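Side-chain contact in polysaccharide deacetylase (Bacillus cereus, PDB 4HD5), which probably hydrolyses carbon-nitrogen bonds other than peptide bonds, removing acetyl groups from polysaccharides with the help of a bound zinc ion: residues F105-F110 with G115-E120. Sequence-based numbering, arbitrary orientation.
Sequences FDIKEF and GEFQIE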
ATOM      1  N   PHE A 105       3.727 -24.351   9.478  1.00 27.89           N
ATOM      2  CA  PHE A 105       3.824 -23.446   8.332  1.00 26.16           C
ATOM      3  C   PHE A 105       4.717 -22.266   8.671  1.00 25.21           C
ATOM      4  O   PHE A 105       4.490 -21.592   9.671  1.00 24.44           O
ATOM      5  CB  PHE A 105       2.452 -22.929   7.899  1.00 25.97           C
ATOM      6  CG  PHE A 105       2.512 -22.030   6.696  1.00 25.82           C
ATOM      7  CD1 PHE A 105       2.742 -22.562   5.436  1.00 26.46           C
ATOM      8  CD2 PHE A 105       2.383 -20.654   6.824  1.00 26.18           C
ATOM      9  CE1 PHE A 105       2.820 -21.743   4.326  1.00 26.78           C
ATOM     10  CE2 PHE A 105       2.455 -19.831   5.715  1.00 25.97           C
ATOM     11  CZ  PHE A 105       2.674 -20.377   4.464  1.00 25.93           C
ATOM     12  N   ASP A 106       5.721 -22.027   7.829  1.00 24.01           N
ATOM     13  CA  ASP A 106       6.648 -20.906   7.980  1.00 24.02           C
ATOM     14  C   ASP A 106       6.812 -20.210   6.629  1.00 23.17           C
ATOM     15  O   ASP A 106       6.992 -20.871   5.604  1.00 24.94           O
ATOM     16  CB  ASP A 106       8.008 -21.401   8.492  1.00 24.51           C
ATOM     17  CG  ASP A 106       8.937 -20.262   8.907  1.00 24.46           C
ATOM     18  OD1 ASP A 106       9.289 -19.421   8.054  1.00 22.64           O
ATOM     19  OD2 ASP A 106       9.319 -20.211  10.096  1.00 26.17           O
ATOM     20  N   ILE A 107       6.771 -18.878   6.629  1.00 21.63           N
ATOM     21  CA  ILE A 107       6.864 -18.114   5.381  1.00 20.69           C
ATOM     22  C   ILE A 107       8.238 -18.217   4.696  1.00 20.35           C
ATOM     23  O   ILE A 107       8.388 -17.786   3.559  1.00 18.71           O
ATOM     24  CB  ILE A 107       6.487 -16.625   5.573  1.00 20.44           C
ATOM     25  CG1 ILE A 107       7.477 -15.917   6.512  1.00 21.76           C
ATOM     26  CG2 ILE A 107       5.055 -16.507   6.081  1.00 21.05           C
ATOM     27  CD1 ILE A 107       7.198 -14.442   6.711  1.00 21.55           C
ATOM     28  N   LYS A 108       9.230 -18.792   5.380  1.00 22.42           N
ATOM     29  CA  LYS A 108      10.514 -19.122   4.744  1.00 23.14           C
ATOM     30  C   LYS A 108      10.308 -20.068   3.553  1.00 22.42           C
ATOM     31  O   LYS A 108      11.103 -20.067   2.617  1.00 22.42           O
ATOM     32  CB  LYS A 108      11.496 -19.748   5.748  1.00 25.13           C
ATOM     33  CG  LYS A 108      11.164 -21.184   6.138  1.00 27.55           C
ATOM     34  CD  LYS A 108      12.000 -21.689   7.304  1.00 31.71           C
ATOM     35  CE  LYS A 108      11.543 -23.082   7.718  1.00 34.08           C
ATOM     36  NZ  LYS A 108      12.361 -23.672   8.817  1.00 37.19           N
ATOM     37  N   GLU A 109       9.244 -20.867   3.602  1.00 22.18           N
ATOM     38  CA  GLU A 109       8.837 -21.718   2.483  1.00 22.41           C
ATOM     39  C   GLU A 109       8.519 -20.926   1.208  1.00 21.32           C
ATOM     40  O   GLU A 109       8.620 -21.463   0.101  1.00 20.45           O
ATOM     41  CB  GLU A 109       7.610 -22.549   2.868  1.00 25.37           C
ATOM     42  CG  GLU A 109       7.824 -23.531   4.012  1.00 28.25           C
ATOM     43  CD  GLU A 109       8.861 -24.589   3.701  1.00 30.26           C
ATOM     44  OE1 GLU A 109       8.996 -24.968   2.519  1.00 32.98           O
ATOM     45  OE2 GLU A 109       9.541 -25.040   4.647  1.00 33.63           O
ATOM     46  N   PHE A 110       8.115 -19.664   1.366  1.00 18.68           N
ATOM     47  CA  PHE A 110       7.851 -18.769   0.244  1.00 17.17           C
ATOM     48  C   PHE A 110       8.874 -17.635   0.195  1.00 16.11           C
ATOM     49  O   PHE A 110       8.552 -16.511  -0.201  1.00 14.60           O
ATOM     50  CB  PHE A 110       6.426 -18.205   0.345  1.00 16.83           C
ATOM     51  CG  PHE A 110       5.351 -19.245   0.185  1.00 16.75           C
ATOM     52  CD1 PHE A 110       5.061 -20.126   1.213  1.00 17.10           C
ATOM     53  CD2 PHE A 110       4.634 -19.339  -0.996  1.00 17.13           C
ATOM     54  CE1 PHE A 110       4.072 -21.083   1.067  1.00 17.52           C
ATOM     55  CE2 PHE A 110       3.649 -20.294  -1.151  1.00 17.30           C
ATOM     56  CZ  PHE A 110       3.363 -21.165  -0.115  1.00 17.55           C
ATOM     57  N   GLY A 115       1.727 -11.406   3.133  1.00 10.68           N
ATOM     58  CA  GLY A 115       0.442 -11.126   2.507  1.00 10.30           C
ATOM     59  C   GLY A 115      -0.600 -12.206   2.770  1.00 10.77           C
ATOM     60  O   GLY A 115      -0.481 -13.005   3.704  1.00 10.34           O
ATOM     61  N   GLU A 116      -1.613 -12.228   1.916  1.00 11.00           N
ATOM     62  CA  GLU A 116      -2.720 -13.151   2.036  1.00 12.48           C
ATOM     63  C   GLU A 116      -2.361 -14.519   1.439  1.00 12.53           C
ATOM     64  O   GLU A 116      -1.950 -14.617   0.281  1.00 12.09           O
ATOM     65  CB  GLU A 116      -3.956 -12.546   1.351  1.00 13.27           C
ATOM     66  CG  GLU A 116      -5.167 -13.455   1.236  1.00 14.43           C
ATOM     67  CD  GLU A 116      -6.325 -12.759   0.545  1.00 15.65           C
ATOM     68  OE1 GLU A 116      -6.935 -11.855   1.162  1.00 16.03           O
ATOM     69  OE2 GLU A 116      -6.615 -13.106  -0.618  1.00 16.03           O
ATOM     70  N   PHE A 117      -2.529 -15.563   2.251  1.00 13.41           N
ATOM     71  CA  PHE A 117      -2.344 -16.945   1.820  1.00 14.29           C
ATOM     72  C   PHE A 117      -3.688 -17.656   1.849  1.00 15.12           C
ATOM     73  O   PHE A 117      -4.434 -17.542   2.829  1.00 14.95           O
ATOM     74  CB  PHE A 117      -1.397 -17.690   2.765  1.00 14.85           C
ATOM     75  CG  PHE A 117       0.028 -17.236   2.690  1.00 14.65           C
ATOM     76  CD1 PHE A 117       0.429 -16.073   3.323  1.00 14.46           C
ATOM     77  CD2 PHE A 117       0.976 -17.989   2.015  1.00 14.73           C
ATOM     78  CE1 PHE A 117       1.743 -15.654   3.268  1.00 14.44           C
ATOM     79  CE2 PHE A 117       2.295 -17.581   1.957  1.00 14.66           C
ATOM     80  CZ  PHE A 117       2.680 -16.409   2.587  1.00 14.74           C
ATOM     81  N   GLN A 118      -3.989 -18.388   0.781  1.00 15.94           N
ATOM     82  CA  GLN A 118      -5.183 -19.221   0.727  1.00 17.86           C
ATOM     83  C   GLN A 118      -4.793 -20.662   0.973  1.00 17.30           C
ATOM     84  O   GLN A 118      -3.783 -21.129   0.459  1.00 16.02           O
ATOM     85  CB  GLN A 118      -5.865 -19.093  -0.625  1.00 20.16           C
ATOM     86  CG  GLN A 118      -6.245 -17.662  -0.957  1.00 21.54           C
ATOM     87  CD  GLN A 118      -7.219 -17.561  -2.109  1.00 24.78           C
ATOM     88  OE1 GLN A 118      -7.087 -16.690  -2.970  1.00 27.26           O
ATOM     89  NE2 GLN A 118      -8.204 -18.452  -2.136  1.00 26.44           N
ATOM     90  N   ILE A 119      -5.603 -21.357   1.767  1.00 18.12           N
ATOM     91  CA  ILE A 119      -5.314 -22.733   2.155  1.00 18.75           C
ATOM     92  C   ILE A 119      -6.457 -23.626   1.689  1.00 20.40           C
ATOM     93  O   ILE A 119      -7.623 -23.379   2.014  1.00 19.82           O
ATOM     94  CB  ILE A 119      -5.149 -22.876   3.679  1.00 19.16           C
ATOM     95  CG1 ILE A 119      -4.193 -21.813   4.233  1.00 18.70           C
ATOM     96  CG2 ILE A 119      -4.663 -24.273   4.036  1.00 19.04           C
ATOM     97  CD1 ILE A 119      -4.416 -21.509   5.699  1.00 19.36           C
ATOM     98  N   GLU A 120      -6.102 -24.661   0.932  1.00 22.05           N
ATOM     99  CA  GLU A 120      -7.056 -25.596   0.367  1.00 24.61           C
ATOM    100  C   GLU A 120      -6.672 -27.002   0.824  1.00 24.72           C
ATOM    101  O   GLU A 120      -5.587 -27.481   0.509  1.00 23.58           O
ATOM    102  CB  GLU A 120      -7.024 -25.493  -1.156  1.00 27.32           C
ATOM    103  CG  GLU A 120      -8.106 -26.287  -1.868  1.00 31.85           C
ATOM    104  CD  GLU A 120      -8.248 -25.890  -3.327  1.00 34.40           C
ATOM    105  OE1 GLU A 120      -7.215 -25.702  -3.998  1.00 38.63           O
ATOM    106  OE2 GLU A 120      -9.391 -25.766  -3.805  1.00 38.25           O
TER
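Phe117 presents one face of its ring to the edge of Phe105 and its own edge to a face of Phe110, so that two T-shaped pairs share the central ring. In the first pair Phe105 CZ stands 3.8 Å from Phe117 CE2. The planes meet at 75°, with the centroids 5.4 Å apart. The second pair is slightly closer, 5.2 Å between the centroids of Phe117 and Phe110, with the planes at 81°. Here Phe117 CE2 sits over the centre of the Phe110 ring and comes within 3.8 Å of its CD1, making this one carbon the meeting point of all three phenyl groups. Ile107 adds its CG2 branch obliquely to the far end of the central ring, 4.2 Å from Phe117 CZ. With CG anti to its carbonyl carbon (chi1 -70°), Phe117 reaches off its strand to meet the rings of Phe105 and Phe110.

The contact is wholly apolar, and its four side chains are all buried. On the opposing segment the chain leaves its strand through an Asx turn, in which the anti lone pair of Asp106 OD1 accepts from Lys108 N at 2.7 Å. The 3-10 segment 107-109 follows, and Phe110 N donates to Ile107 O. This bend turns Phe110 back toward the same aromatic group as Phe105. Lys90 makes a cation-pi contact with Phe110, while Ile63, Ile79 and Ile138 extend the apolar packing around Phe105 and Phe117.

Strand 103-106 belongs to a three-stranded antiparallel sheet and strand 115-125 to a four-stranded one; Phe105 of the first strand, Phe117 of the second and Phe110, which follows the 3-10 segment, form an aromatic cluster in the core of a beta-sandwich-like N-terminal domain, away from the zinc site.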